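Local coordinates for sensor protein (Bacteroides thetaiotaomicron, PDB 2X7X), which senses fructose as the periplasmic sugar-binding domain of a hybrid two-component system protein that probably acts as a histidine kinase, at residues S49-D54 with L66-N71; L92-I97 with F243-N248; L233-V238 with T279-M284. One frame throughout, in Å; residues are numbered along the deposited sequence.

Contact 1: residues S49-D54 with L66-N71; sequences SKQAED and LIISAN
Q51, in the first turns of helix 48-60, reaches the residues that follow strand 65-68 and is the side chain of 49-54 that makes the contact. Its CG is anti to the backbone N (chi1 -160°), and the chain beyond runs extended, carrying the terminal amide away from the helix to S69, A70 and N71. There the amide uses both ends. Its NE2 gives a hydrogen bond to S69 O at 2.8 Å, with the carbonyl close to the plane of the Q51 amide although the donor stands well above the S69 carbonyl plane. Its OE1 receives N71 N at 2.9 Å in a nearly straight bond (171°) on a lone pair in the carbonyl plane. I68 lies alongside, its CD1 4.0 Å from Q51 CD, and M76 of helix 73-85 touches the same side chain. Were Q51 replaced by an alanine, S69 O and N71 N would probably lose these buried partners and the turn between them would be freer to shift. Strand 65-68 belongs to the parallel N-terminal sheet of a periplasmic binding protein fold, and helix 48-60 is the helix of the beta-alpha-beta crossover from strand 38-43 to it. By satisfying one backbone acceptor and one backbone donor, a single uncharged amide probably steadies the 69-71 backbone, from which S69 OG bonds D94 and N71 O bonds R95, two fructose-binding residues.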
ATOM      1  N   SER A  49      10.263 -30.872  19.350  1.00 38.70           N
ATOM      2  CA  SER A  49       9.819 -31.299  20.678  1.00 39.01           C
ATOM      3  C   SER A  49       8.916 -30.271  21.332  1.00 39.05           C
ATOM      4  O   SER A  49       7.819 -30.609  21.774  1.00 39.53           O
ATOM      5  CB  SER A  49      11.005 -31.628  21.576  1.00 38.79           C
ATOM      6  OG  SER A  49      11.710 -32.730  21.036  1.00 39.40           O
ATOM      7  N   LYS A  50       9.363 -29.023  21.377  1.00 39.01           N
ATOM      8  CA  LYS A  50       8.582 -27.975  22.013  1.00 39.45           C
ATOM      9  C   LYS A  50       7.221 -27.889  21.328  1.00 39.94           C
ATOM     10  O   LYS A  50       6.192 -27.766  22.001  1.00 40.05           O
ATOM     11  CB  LYS A  50       9.314 -26.625  21.958  1.00 39.44           C
ATOM     12  CG  LYS A  50       9.341 -25.820  23.262  1.00 39.62           C
ATOM     13  CD  LYS A  50       8.014 -25.132  23.572  1.00 40.92           C
ATOM     14  N   GLN A  51       7.208 -27.978  19.996  1.00 40.33           N
ATOM     15  CA  GLN A  51       5.943 -27.923  19.268  1.00 40.70           C
ATOM     16  C   GLN A  51       4.984 -29.105  19.590  1.00 41.29           C
ATOM     17  O   GLN A  51       3.768 -28.915  19.679  1.00 41.05           O
ATOM     18  CB  GLN A  51       6.146 -27.721  17.761  1.00 40.30           C
ATOM     19  CG  GLN A  51       4.880 -27.190  17.084  1.00 39.56           C
ATOM     20  CD  GLN A  51       5.081 -26.782  15.645  1.00 38.66           C
ATOM     21  OE1 GLN A  51       5.641 -27.522  14.844  1.00 40.02           O
ATOM     22  NE2 GLN A  51       4.597 -25.610  15.304  1.00 38.33           N
ATOM     23  N   ALA A  52       5.531 -30.305  19.780  1.00 42.17           N
ATOM     24  CA  ALA A  52       4.741 -31.424  20.322  1.00 43.46           C
ATOM     25  C   ALA A  52       4.190 -31.050  21.705  1.00 44.45           C
ATOM     26  O   ALA A  52       2.972 -31.092  21.932  1.00 44.56           O
ATOM     27  CB  ALA A  52       5.567 -32.714  20.389  1.00 43.02           C
ATOM     28  N   GLU A  53       5.087 -30.636  22.604  1.00 45.53           N
ATOM     29  CA  GLU A  53       4.703 -30.166  23.934  1.00 46.80           C
ATOM     30  C   GLU A  53       3.567 -29.138  23.880  1.00 47.08           C
ATOM     31  O   GLU A  53       2.597 -29.243  24.633  1.00 47.31           O
ATOM     32  CB  GLU A  53       5.917 -29.632  24.698  1.00 46.91           C
ATOM     33  CG  GLU A  53       7.001 -30.695  24.908  1.00 49.69           C
ATOM     34  CD  GLU A  53       8.108 -30.260  25.866  1.00 53.52           C
ATOM     35  OE1 GLU A  53       7.787 -29.714  26.955  1.00 54.83           O
ATOM     36  OE2 GLU A  53       9.301 -30.482  25.534  1.00 54.02           O
ATOM     37  N   ASP A  54       3.669 -28.170  22.976  1.00 47.59           N
ATOM     38  CA  ASP A  54       2.614 -27.172  22.816  1.00 48.35           C
ATOM     39  C   ASP A  54       1.304 -27.791  22.309  1.00 48.58           C
ATOM     40  O   ASP A  54       0.224 -27.433  22.782  1.00 48.51           O
ATOM     41  CB  ASP A  54       3.071 -26.018  21.911  1.00 48.58           C
ATOM     42  CG  ASP A  54       4.304 -25.285  22.454  1.00 49.62           C
ATOM     43  OD1 ASP A  54       4.374 -25.001  23.669  1.00 51.86           O
ATOM     44  OD2 ASP A  54       5.214 -24.985  21.660  1.00 50.04           O
ATOM     45  N   LEU A  66      -7.618 -25.878  17.039  1.00 47.58           N
ATOM     46  CA  LEU A  66      -6.164 -25.773  17.006  1.00 46.57           C
ATOM     47  C   LEU A  66      -5.653 -25.188  15.691  1.00 45.28           C
ATOM     48  O   LEU A  66      -5.959 -25.694  14.611  1.00 44.93           O
ATOM     49  CB  LEU A  66      -5.530 -27.139  17.271  1.00 46.71           C
ATOM     50  CG  LEU A  66      -4.015 -27.136  17.465  1.00 48.17           C
ATOM     51  CD1 LEU A  66      -3.610 -28.066  18.596  1.00 49.47           C
ATOM     52  CD2 LEU A  66      -3.297 -27.499  16.171  1.00 49.48           C
ATOM     53  N   ILE A  67      -4.880 -24.113  15.804  1.00 44.03           N
ATOM     54  CA  ILE A  67      -4.173 -23.520  14.671  1.00 42.91           C
ATOM     55  C   ILE A  67      -2.688 -23.824  14.817  1.00 41.88           C
ATOM     56  O   ILE A  67      -2.055 -23.424  15.797  1.00 41.78           O
ATOM     57  CB  ILE A  67      -4.403 -21.986  14.568  1.00 42.96           C
ATOM     58  CG1 ILE A  67      -5.863 -21.668  14.256  1.00 42.79           C
ATOM     59  CG2 ILE A  67      -3.545 -21.378  13.466  1.00 43.28           C
ATOM     60  CD1 ILE A  67      -6.252 -20.256  14.632  1.00 42.35           C
ATOM     61  N   ILE A  68      -2.137 -24.536  13.840  1.00 40.71           N
ATOM     62  CA  ILE A  68      -0.716 -24.889  13.872  1.00 39.61           C
ATOM     63  C   ILE A  68       0.023 -24.589  12.567  1.00 38.63           C
ATOM     64  O   ILE A  68      -0.510 -24.761  11.465  1.00 38.48           O
ATOM     65  CB  ILE A  68      -0.484 -26.389  14.281  1.00 39.70           C
ATOM     66  CG1 ILE A  68       1.011 -26.690  14.407  1.00 40.04           C
ATOM     67  CG2 ILE A  68      -1.122 -27.333  13.286  1.00 39.21           C
ATOM     68  CD1 ILE A  68       1.340 -28.077  14.865  1.00 41.50           C
ATOM     69  N   SER A  69       1.267 -24.151  12.721  1.00 37.67           N
ATOM     70  CA  SER A  69       2.222 -24.061  11.629  1.00 36.52           C
ATOM     71  C   SER A  69       3.356 -25.067  11.868  1.00 35.23           C
ATOM     72  O   SER A  69       4.243 -24.828  12.691  1.00 35.25           O
ATOM     73  CB  SER A  69       2.752 -22.630  11.513  1.00 36.66           C
ATOM     74  OG  SER A  69       3.995 -22.615  10.828  1.00 39.18           O
ATOM     75  N   ALA A  70       3.326 -26.183  11.135  1.00 33.76           N
ATOM     76  CA  ALA A  70       4.207 -27.342  11.389  1.00 32.30           C
ATOM     77  C   ALA A  70       5.700 -27.126  11.092  1.00 31.37           C
ATOM     78  O   ALA A  70       6.105 -27.060   9.931  1.00 31.05           O
ATOM     79  CB  ALA A  70       3.682 -28.564  10.639  1.00 32.05           C
ATOM     80  N   ASN A  71       6.509 -27.063  12.151  1.00 30.68           N
ATOM     81  CA  ASN A  71       7.946 -26.731  12.072  1.00 30.02           C
ATOM     82  C   ASN A  71       8.712 -27.462  10.981  1.00 30.35           C
ATOM     83  O   ASN A  71       9.438 -26.847  10.203  1.00 30.16           O
ATOM     84  CB  ASN A  71       8.631 -26.960  13.417  1.00 29.43           C
ATOM     85  CG  ASN A  71      10.080 -26.513  13.417  1.00 28.03           C
ATOM     86  OD1 ASN A  71      10.370 -25.334  13.281  1.00 27.94           O
ATOM     87  ND2 ASN A  71      10.994 -27.453  13.590  1.00 25.13           N
TER

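Contact 2: residues L92-I97 with F243-N248; sequences LVDRKI and FIYPTN. With FRU (beta-D-fructofuranose), chain E.
Two hydroxyls converge on one carboxylate oxygen: D94 OD1 accepts a hydrogen bond from Y245 OH and another from O6 of the bound fructose. Fructose O6 lies 2.6 Å from D94 OD1. The modelled Y245 OH to D94 OD1 distance, 2.4 Å, is very short, and at this resolution its exact length carries no weight. D94 meets the tyrosine at the ring edge, with the carboxylate plane turned 74° from the ring. With chi1 at -167°, the Y245 ring lies opposite its own backbone N and reaches across from 243-248; its CD2 passes 3.4 Å from fructose O4. R95 takes O6 from another direction, NE donating at 2.9 Å from the edge of the guanidinium, while NH2 makes a longer bond of 3.3 Å to the ring oxygen O5. R20, which also bonds the sugar, and S69 engage D94 OD2; N110 bonds Y245 OH; and R146, another fructose ligand, makes a cation-pi contact with the Y245 ring. D94 follows strand 90-93 of the N-terminal lobe and Y245 begins the connection from strand 241-244 to helix 249-260, so in this type I periplasmic binding protein fold the pair joins that lobe to an interlobe link. With two hydroxyl donors on OD1 and arginines close by, the D94 carboxylate is probably kept charged, and the C6 hydroxymethyl group of the fructose is read by an acceptor and a cationic donor.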
ATOM      1  N   LEU A  92      -4.222 -25.891   9.531  1.00 33.61           N
ATOM      2  CA  LEU A  92      -2.844 -25.738   9.120  1.00 32.51           C
ATOM      3  C   LEU A  92      -2.662 -24.383   8.464  1.00 31.88           C
ATOM      4  O   LEU A  92      -3.387 -24.034   7.520  1.00 31.97           O
ATOM      5  CB  LEU A  92      -2.430 -26.855   8.156  1.00 32.44           C
ATOM      6  CG  LEU A  92      -2.546 -28.313   8.618  1.00 30.98           C
ATOM      7  CD1 LEU A  92      -2.119 -29.198   7.493  1.00 29.12           C
ATOM      8  CD2 LEU A  92      -1.721 -28.610   9.864  1.00 29.11           C
ATOM      9  N   VAL A  93      -1.700 -23.621   8.980  1.00 30.98           N
ATOM     10  CA  VAL A  93      -1.307 -22.354   8.373  1.00 30.27           C
ATOM     11  C   VAL A  93       0.122 -22.409   7.843  1.00 29.58           C
ATOM     12  O   VAL A  93       1.024 -22.921   8.529  1.00 29.13           O
ATOM     13  CB  VAL A  93      -1.407 -21.166   9.368  1.00 30.27           C
ATOM     14  CG1 VAL A  93      -1.154 -19.867   8.636  1.00 30.42           C
ATOM     15  CG2 VAL A  93      -2.772 -21.105   9.975  1.00 30.88           C
ATOM     16  N   ASP A  94       0.319 -21.868   6.636  1.00 28.86           N
ATOM     17  CA  ASP A  94       1.662 -21.562   6.111  1.00 28.64           C
ATOM     18  C   ASP A  94       2.511 -22.822   5.852  1.00 28.44           C
ATOM     19  O   ASP A  94       2.794 -23.140   4.703  1.00 28.87           O
ATOM     20  CB  ASP A  94       2.353 -20.486   6.999  1.00 28.27           C
ATOM     21  CG  ASP A  94       3.856 -20.652   7.100  1.00 28.85           C
ATOM     22  OD1 ASP A  94       4.546 -20.680   6.061  1.00 30.92           O
ATOM     23  OD2 ASP A  94       4.371 -20.726   8.234  1.00 28.63           O
ATOM     24  N   ARG A  95       2.906 -23.539   6.896  1.00 28.19           N
ATOM     25  CA  ARG A  95       3.610 -24.802   6.712  1.00 28.44           C
ATOM     26  C   ARG A  95       2.632 -25.966   6.747  1.00 29.09           C
ATOM     27  O   ARG A  95       1.569 -25.857   7.346  1.00 29.20           O
ATOM     28  CB  ARG A  95       4.679 -24.975   7.767  1.00 28.14           C
ATOM     29  CG  ARG A  95       5.565 -23.787   7.849  1.00 26.48           C
ATOM     30  CD  ARG A  95       6.874 -24.094   8.515  1.00 24.71           C
ATOM     31  NE  ARG A  95       7.648 -22.862   8.622  1.00 23.03           N
ATOM     32  CZ  ARG A  95       8.758 -22.727   9.330  1.00 22.23           C
ATOM     33  NH1 ARG A  95       9.267 -23.746  10.024  1.00 21.17           N
ATOM     34  NH2 ARG A  95       9.350 -21.555   9.350  1.00 23.62           N
ATOM     35  N   LYS A  96       2.989 -27.061   6.080  1.00 29.62           N
ATOM     36  CA  LYS A  96       2.097 -28.219   5.913  1.00 30.19           C
ATOM     37  C   LYS A  96       2.641 -29.466   6.629  1.00 30.63           C
ATOM     38  O   LYS A  96       3.784 -29.490   7.095  1.00 30.53           O
ATOM     39  CB  LYS A  96       1.957 -28.590   4.427  1.00 30.05           C
ATOM     40  CG  LYS A  96       1.256 -27.617   3.491  1.00 29.45           C
ATOM     41  CD  LYS A  96       1.664 -28.008   2.068  1.00 28.35           C
ATOM     42  CE  LYS A  96       1.027 -27.166   0.995  1.00 29.87           C
ATOM     43  NZ  LYS A  96       1.691 -27.400  -0.334  1.00 28.13           N
ATOM     44  N   ILE A  97       1.812 -30.509   6.674  1.00 31.40           N
ATOM     45  CA  ILE A  97       2.237 -31.840   7.103  1.00 31.66           C
ATOM     46  C   ILE A  97       2.150 -32.793   5.915  1.00 32.51           C
ATOM     47  O   ILE A  97       1.926 -32.358   4.779  1.00 32.84           O
ATOM     48  CB  ILE A  97       1.418 -32.366   8.306  1.00 31.33           C
ATOM     49  CG1 ILE A  97      -0.077 -32.393   7.988  1.00 31.20           C
ATOM     50  CG2 ILE A  97       1.701 -31.535   9.551  1.00 30.84           C
ATOM     51  CD1 ILE A  97      -0.913 -33.158   8.993  1.00 31.02           C
ATOM     52  N   PHE A 243       9.381 -11.074  -2.202  1.00 21.35           N
ATOM     53  CA  PHE A 243       8.014 -11.485  -2.532  1.00 20.92           C
ATOM     54  C   PHE A 243       7.146 -11.484  -1.308  1.00 21.25           C
ATOM     55  O   PHE A 243       7.584 -11.908  -0.235  1.00 22.03           O
ATOM     56  CB  PHE A 243       8.010 -12.852  -3.220  1.00 20.46           C
ATOM     57  CG  PHE A 243       8.497 -12.793  -4.623  1.00 18.99           C
ATOM     58  CD1 PHE A 243       7.594 -12.684  -5.674  1.00 18.36           C
ATOM     59  CD2 PHE A 243       9.866 -12.764  -4.893  1.00 18.21           C
ATOM     60  CE1 PHE A 243       8.048 -12.598  -6.987  1.00 19.20           C
ATOM     61  CE2 PHE A 243      10.339 -12.673  -6.183  1.00 17.37           C
ATOM     62  CZ  PHE A 243       9.437 -12.597  -7.241  1.00 18.84           C
ATOM     63  N   ILE A 244       5.930 -10.972  -1.458  1.00 21.42           N
ATOM     64  CA  ILE A 244       4.982 -10.912  -0.360  1.00 21.88           C
ATOM     65  C   ILE A 244       4.642 -12.314   0.101  1.00 22.86           C
ATOM     66  O   ILE A 244       4.123 -13.116  -0.674  1.00 23.55           O
ATOM     67  CB  ILE A 244       3.691 -10.166  -0.763  1.00 21.65           C
ATOM     68  CG1 ILE A 244       3.982  -8.662  -0.911  1.00 21.24           C
ATOM     69  CG2 ILE A 244       2.562 -10.437   0.249  1.00 20.79           C
ATOM     70  CD1 ILE A 244       2.753  -7.809  -1.177  1.00 21.72           C
ATOM     71  N   TYR A 245       4.980 -12.628   1.345  1.00 23.81           N
ATOM     72  CA  TYR A 245       4.492 -13.848   1.968  1.00 24.69           C
ATOM     73  C   TYR A 245       3.495 -13.441   3.041  1.00 25.52           C
ATOM     74  O   TYR A 245       3.885 -13.050   4.156  1.00 25.83           O
ATOM     75  CB  TYR A 245       5.627 -14.701   2.535  1.00 24.33           C
ATOM     76  CG  TYR A 245       5.178 -16.102   2.900  1.00 24.64           C
ATOM     77  CD1 TYR A 245       4.593 -16.940   1.935  1.00 25.28           C
ATOM     78  CD2 TYR A 245       5.321 -16.590   4.193  1.00 23.49           C
ATOM     79  CE1 TYR A 245       4.168 -18.237   2.253  1.00 24.50           C
ATOM     80  CE2 TYR A 245       4.904 -17.881   4.522  1.00 23.82           C
ATOM     81  CZ  TYR A 245       4.329 -18.699   3.544  1.00 24.48           C
ATOM     82  OH  TYR A 245       3.914 -19.983   3.842  1.00 24.82           O
ATOM     83  N   PRO A 246       2.203 -13.495   2.699  1.00 26.47           N
ATOM     84  CA  PRO A 246       1.170 -12.824   3.505  1.00 27.57           C
ATOM     85  C   PRO A 246       0.837 -13.558   4.793  1.00 28.69           C
ATOM     86  O   PRO A 246       0.757 -14.790   4.821  1.00 28.85           O
ATOM     87  CB  PRO A 246      -0.046 -12.781   2.574  1.00 27.40           C
ATOM     88  CG  PRO A 246       0.141 -13.955   1.642  1.00 27.15           C
ATOM     89  CD  PRO A 246       1.646 -14.167   1.511  1.00 26.83           C
ATOM     90  N   THR A 247       0.665 -12.773   5.849  1.00 30.09           N
ATOM     91  CA  THR A 247       0.344 -13.271   7.175  1.00 31.26           C
ATOM     92  C   THR A 247      -1.164 -13.516   7.289  1.00 32.57           C
ATOM     93  O   THR A 247      -1.579 -14.594   7.715  1.00 32.67           O
ATOM     94  CB  THR A 247       0.815 -12.292   8.259  1.00 30.95           C
ATOM     95  OG1 THR A 247       0.295 -10.992   7.981  1.00 30.94           O
ATOM     96  CG2 THR A 247       2.332 -12.199   8.292  1.00 30.94           C
ATOM     97  N   ASN A 248      -1.958 -12.518   6.889  1.00 34.11           N
ATOM     98  CA  ASN A 248      -3.422 -12.583   6.864  1.00 35.55           C
ATOM     99  C   ASN A 248      -4.065 -13.227   8.101  1.00 36.56           C
ATOM    100  O   ASN A 248      -4.938 -14.090   7.997  1.00 36.81           O
ATOM    101  CB  ASN A 248      -3.908 -13.231   5.565  1.00 35.55           C
ATOM    102  CG  ASN A 248      -3.871 -12.264   4.368  1.00 36.83           C
ATOM    103  OD1 ASN A 248      -3.922 -11.038   4.523  1.00 38.75           O
ATOM    104  ND2 ASN A 248      -3.781 -12.821   3.169  1.00 35.75           N
TER
HETATM  105  C1  FRU E1335       8.471 -16.768   9.734  1.00 24.07           C
HETATM  106  C2  FRU E1335       9.219 -17.396   8.572  1.00 22.70           C
HETATM  107  C3  FRU E1335       9.217 -16.502   7.335  1.00 21.51           C
HETATM  108  C4  FRU E1335       9.057 -17.510   6.214  1.00 21.98           C
HETATM  109  C5  FRU E1335       8.077 -18.491   6.842  1.00 22.73           C
HETATM  110  C6  FRU E1335       8.082 -19.895   6.238  1.00 23.46           C
HETATM  111  O1  FRU E1335       8.798 -17.451  10.941  1.00 24.20           O
HETATM  112  O2  FRU E1335      10.544 -17.720   9.008  1.00 22.07           O
HETATM  113  O3  FRU E1335      10.396 -15.691   7.228  1.00 19.62           O
HETATM  114  O4  FRU E1335       8.573 -16.921   5.001  1.00 21.48           O
HETATM  115  O5  FRU E1335       8.538 -18.586   8.192  1.00 23.02           O
HETATM  116  O6  FRU E1335       7.029 -20.678   6.835  1.00 24.64           O

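Contact 3: residues L233-V238 with T279-M284; sequences LVLDSV and TNAHVM. With PO4 (phosphate ion), chain H.
The methyl group of A281 packs against V234 and L235 where helix 230-235, closed by a Schellman motif, meets the first turn of helix 281-304 in the C-terminal lobe. Across the two segments the contact is apolar. V234 CG1 comes within 3.8 Å of A281 CB, and L235 CD2 approaches the same methyl to 3.7 Å, so that one small side chain is touched by two branched ones. L235 CG stands beside its backbone N (chi1 -71°), a setting that brings CD2 nearer to the second helix than the direction of the CB bond alone would; CD2 also rests 3.9 Å from the backbone N of H282. V234 is buried and continues inward onto T242 of strand 241-244, whereas L235 lies at the exposed margin.

Hydrogen bonds within each part of the chain shape both ends. Backbone bonds close helix 230-235: V238 N returns to L233 O and S237 N to V234 O, with S237 at positive phi as the C-prime residue. On the other side N280 holds the N-cap position, but its side chain turns back to D277 N and V275 O.

The second subunit packs on this end, N280 against its counterpart and V283 against V275 of that chain. The polar contact is that of H282 with a phosphate ion, probably from the crystallisation liquor, which is also bound by V275 N of the second subunit. ND1 of H282 meets phosphate O4 at 3.2 Å in a nearly straight bond (171°), and phosphate O3 in a weak, bent one at 3.1 Å.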
ATOM      1  N   LEU A 233      14.429  -2.897   3.381  1.00 28.15           N
ATOM      2  CA  LEU A 233      15.629  -3.372   2.682  1.00 27.03           C
ATOM      3  C   LEU A 233      15.619  -3.111   1.166  1.00 26.71           C
ATOM      4  O   LEU A 233      16.683  -2.952   0.547  1.00 26.45           O
ATOM      5  CB  LEU A 233      15.865  -4.854   2.964  1.00 26.57           C
ATOM      6  CG  LEU A 233      16.256  -5.241   4.391  1.00 26.31           C
ATOM      7  CD1 LEU A 233      16.392  -6.769   4.512  1.00 25.46           C
ATOM      8  CD2 LEU A 233      17.527  -4.527   4.875  1.00 23.72           C
ATOM      9  N   VAL A 234      14.428  -3.077   0.575  1.00 26.11           N
ATOM     10  CA  VAL A 234      14.295  -2.735  -0.829  1.00 25.97           C
ATOM     11  C   VAL A 234      14.472  -1.240  -0.992  1.00 26.66           C
ATOM     12  O   VAL A 234      15.220  -0.780  -1.873  1.00 26.69           O
ATOM     13  CB  VAL A 234      12.932  -3.144  -1.400  1.00 25.70           C
ATOM     14  CG1 VAL A 234      12.819  -2.708  -2.834  1.00 24.83           C
ATOM     15  CG2 VAL A 234      12.752  -4.625  -1.301  1.00 25.32           C
ATOM     16  N   LEU A 235      13.789  -0.477  -0.135  1.00 27.19           N
ATOM     17  CA  LEU A 235      13.904   0.984  -0.155  1.00 27.65           C
ATOM     18  C   LEU A 235      15.338   1.446   0.094  1.00 28.16           C
ATOM     19  O   LEU A 235      15.758   2.492  -0.430  1.00 28.35           O
ATOM     20  CB  LEU A 235      12.963   1.629   0.855  1.00 27.18           C
ATOM     21  CG  LEU A 235      11.483   1.577   0.519  1.00 26.99           C
ATOM     22  CD1 LEU A 235      10.696   1.791   1.804  1.00 27.07           C
ATOM     23  CD2 LEU A 235      11.096   2.571  -0.588  1.00 24.69           C
ATOM     24  N   ASP A 236      16.079   0.666   0.882  1.00 28.34           N
ATOM     25  CA  ASP A 236      17.458   1.002   1.194  1.00 29.36           C
ATOM     26  C   ASP A 236      18.447   0.446   0.180  1.00 29.46           C
ATOM     27  O   ASP A 236      19.651   0.532   0.399  1.00 29.80           O
ATOM     28  CB  ASP A 236      17.831   0.561   2.616  1.00 29.66           C
ATOM     29  CG  ASP A 236      17.134   1.386   3.688  1.00 31.34           C
ATOM     30  OD1 ASP A 236      16.659   2.501   3.388  1.00 33.96           O
ATOM     31  OD2 ASP A 236      17.035   0.914   4.836  1.00 33.92           O
ATOM     32  N   SER A 237      17.950  -0.130  -0.915  1.00 29.51           N
ATOM     33  CA  SER A 237      18.812  -0.683  -1.969  1.00 29.66           C
ATOM     34  C   SER A 237      19.692  -1.858  -1.528  1.00 29.74           C
ATOM     35  O   SER A 237      20.716  -2.139  -2.166  1.00 30.15           O
ATOM     36  CB  SER A 237      19.682   0.409  -2.605  1.00 29.45           C
ATOM     37  OG  SER A 237      19.023   0.983  -3.720  1.00 30.81           O
ATOM     38  N   VAL A 238      19.295  -2.534  -0.450  1.00 29.09           N
ATOM     39  CA  VAL A 238      19.987  -3.733   0.021  1.00 28.80           C
ATOM     40  C   VAL A 238      19.445  -4.998  -0.672  1.00 28.26           C
ATOM     41  O   VAL A 238      20.203  -5.864  -1.096  1.00 28.18           O
ATOM     42  CB  VAL A 238      19.871  -3.866   1.556  1.00 29.31           C
ATOM     43  CG1 VAL A 238      20.491  -5.183   2.052  1.00 28.24           C
ATOM     44  CG2 VAL A 238      20.527  -2.645   2.245  1.00 29.74           C
ATOM     45  N   THR A 279      10.694  -0.433  -8.323  1.00 28.12           N
ATOM     46  CA  THR A 279       9.606   0.204  -9.060  1.00 28.55           C
ATOM     47  C   THR A 279       8.322   0.398  -8.226  1.00 28.19           C
ATOM     48  O   THR A 279       7.551   1.318  -8.502  1.00 28.56           O
ATOM     49  CB  THR A 279       9.292  -0.538 -10.413  1.00 28.93           C
ATOM     50  OG1 THR A 279       8.344  -1.590 -10.191  1.00 29.97           O
ATOM     51  CG2 THR A 279      10.572  -1.159 -11.034  1.00 29.91           C
ATOM     52  N   ASN A 280       8.097  -0.436  -7.208  1.00 27.62           N
ATOM     53  CA  ASN A 280       6.863  -0.345  -6.422  1.00 27.23           C
ATOM     54  C   ASN A 280       7.002  -0.239  -4.904  1.00 27.68           C
ATOM     55  O   ASN A 280       6.007  -0.321  -4.181  1.00 27.25           O
ATOM     56  CB  ASN A 280       5.910  -1.507  -6.763  1.00 27.23           C
ATOM     57  CG  ASN A 280       6.413  -2.876  -6.275  1.00 25.61           C
ATOM     58  OD1 ASN A 280       7.295  -2.994  -5.410  1.00 22.47           O
ATOM     59  ND2 ASN A 280       5.835  -3.914  -6.839  1.00 23.52           N
ATOM     60  N   ALA A 281       8.221  -0.079  -4.412  1.00 28.44           N
ATOM     61  CA  ALA A 281       8.429  -0.091  -2.958  1.00 29.45           C
ATOM     62  C   ALA A 281       7.852   1.158  -2.287  1.00 30.16           C
ATOM     63  O   ALA A 281       7.245   1.075  -1.208  1.00 29.95           O
ATOM     64  CB  ALA A 281       9.911  -0.272  -2.621  1.00 29.18           C
ATOM     65  N   HIS A 282       8.022   2.302  -2.952  1.00 30.90           N
ATOM     66  CA  HIS A 282       7.535   3.583  -2.446  1.00 32.00           C
ATOM     67  C   HIS A 282       6.012   3.627  -2.222  1.00 32.44           C
ATOM     68  O   HIS A 282       5.572   3.976  -1.120  1.00 32.24           O
ATOM     69  CB  HIS A 282       8.013   4.732  -3.342  1.00 32.12           C
ATOM     70  CG  HIS A 282       7.765   6.096  -2.778  1.00 33.59           C
ATOM     71  ND1 HIS A 282       7.537   7.198  -3.576  1.00 35.11           N
ATOM     72  CD2 HIS A 282       7.702   6.538  -1.499  1.00 35.24           C
ATOM     73  CE1 HIS A 282       7.349   8.261  -2.815  1.00 35.80           C
ATOM     74  NE2 HIS A 282       7.438   7.888  -1.550  1.00 37.18           N
ATOM     75  N   VAL A 283       5.210   3.276  -3.232  1.00 32.94           N
ATOM     76  CA  VAL A 283       3.758   3.305  -3.031  1.00 34.27           C
ATOM     77  C   VAL A 283       3.326   2.297  -1.985  1.00 35.07           C
ATOM     78  O   VAL A 283       2.389   2.550  -1.247  1.00 35.32           O
ATOM     79  CB  VAL A 283       2.895   3.129  -4.321  1.00 34.32           C
ATOM     80  CG1 VAL A 283       3.289   4.136  -5.387  1.00 34.34           C
ATOM     81  CG2 VAL A 283       2.948   1.707  -4.847  1.00 34.73           C
ATOM     82  N   MET A 284       4.025   1.168  -1.907  1.00 36.31           N
ATOM     83  CA  MET A 284       3.720   0.177  -0.891  1.00 37.41           C
ATOM     84  C   MET A 284       3.970   0.740   0.492  1.00 37.66           C
ATOM     85  O   MET A 284       3.185   0.497   1.395  1.00 37.92           O
ATOM     86  CB  MET A 284       4.485  -1.141  -1.089  1.00 37.54           C
ATOM     87  CG  MET A 284       3.842  -2.277  -0.297  1.00 39.35           C
ATOM     88  SD  MET A 284       4.681  -3.870  -0.260  1.00 43.76           S
ATOM     89  CE  MET A 284       3.874  -4.673   1.120  1.00 41.20           C
TER
HETATM   90  P   PO4 H1332       7.977   8.265  -7.160  1.00 71.21           P
HETATM   91  O1  PO4 H1332       6.994   8.836  -8.158  1.00 70.78           O
HETATM   92  O2  PO4 H1332       9.362   8.222  -7.761  1.00 71.10           O
HETATM   93  O3  PO4 H1332       8.004   9.143  -5.932  1.00 72.58           O
HETATM   94  O4  PO4 H1332       7.576   6.871  -6.743  1.00 71.02           O

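In the fold
Contacts 1 and 2 adjoin, their centres 15 Å apart, because strands 65-68 and 90-93 are neighbours in the N-terminal sheet; I68 O and V93 N, 3.0 Å apart, form a probable hydrogen bond between them. Contact 2 lies on the fructose itself, and contact 1 stands just behind, the S69 side chain about 5 Å from the sugar. Contact 3 belongs to the other lobe, its centre 23 Å from that of contact 2 and 34 Å from that of contact 1. It still meets contact 2 through I244 CD1 and M284 CE, 4.0 Å apart, so packing connects the strand leading to Y245 with the start of the long C-terminal helix.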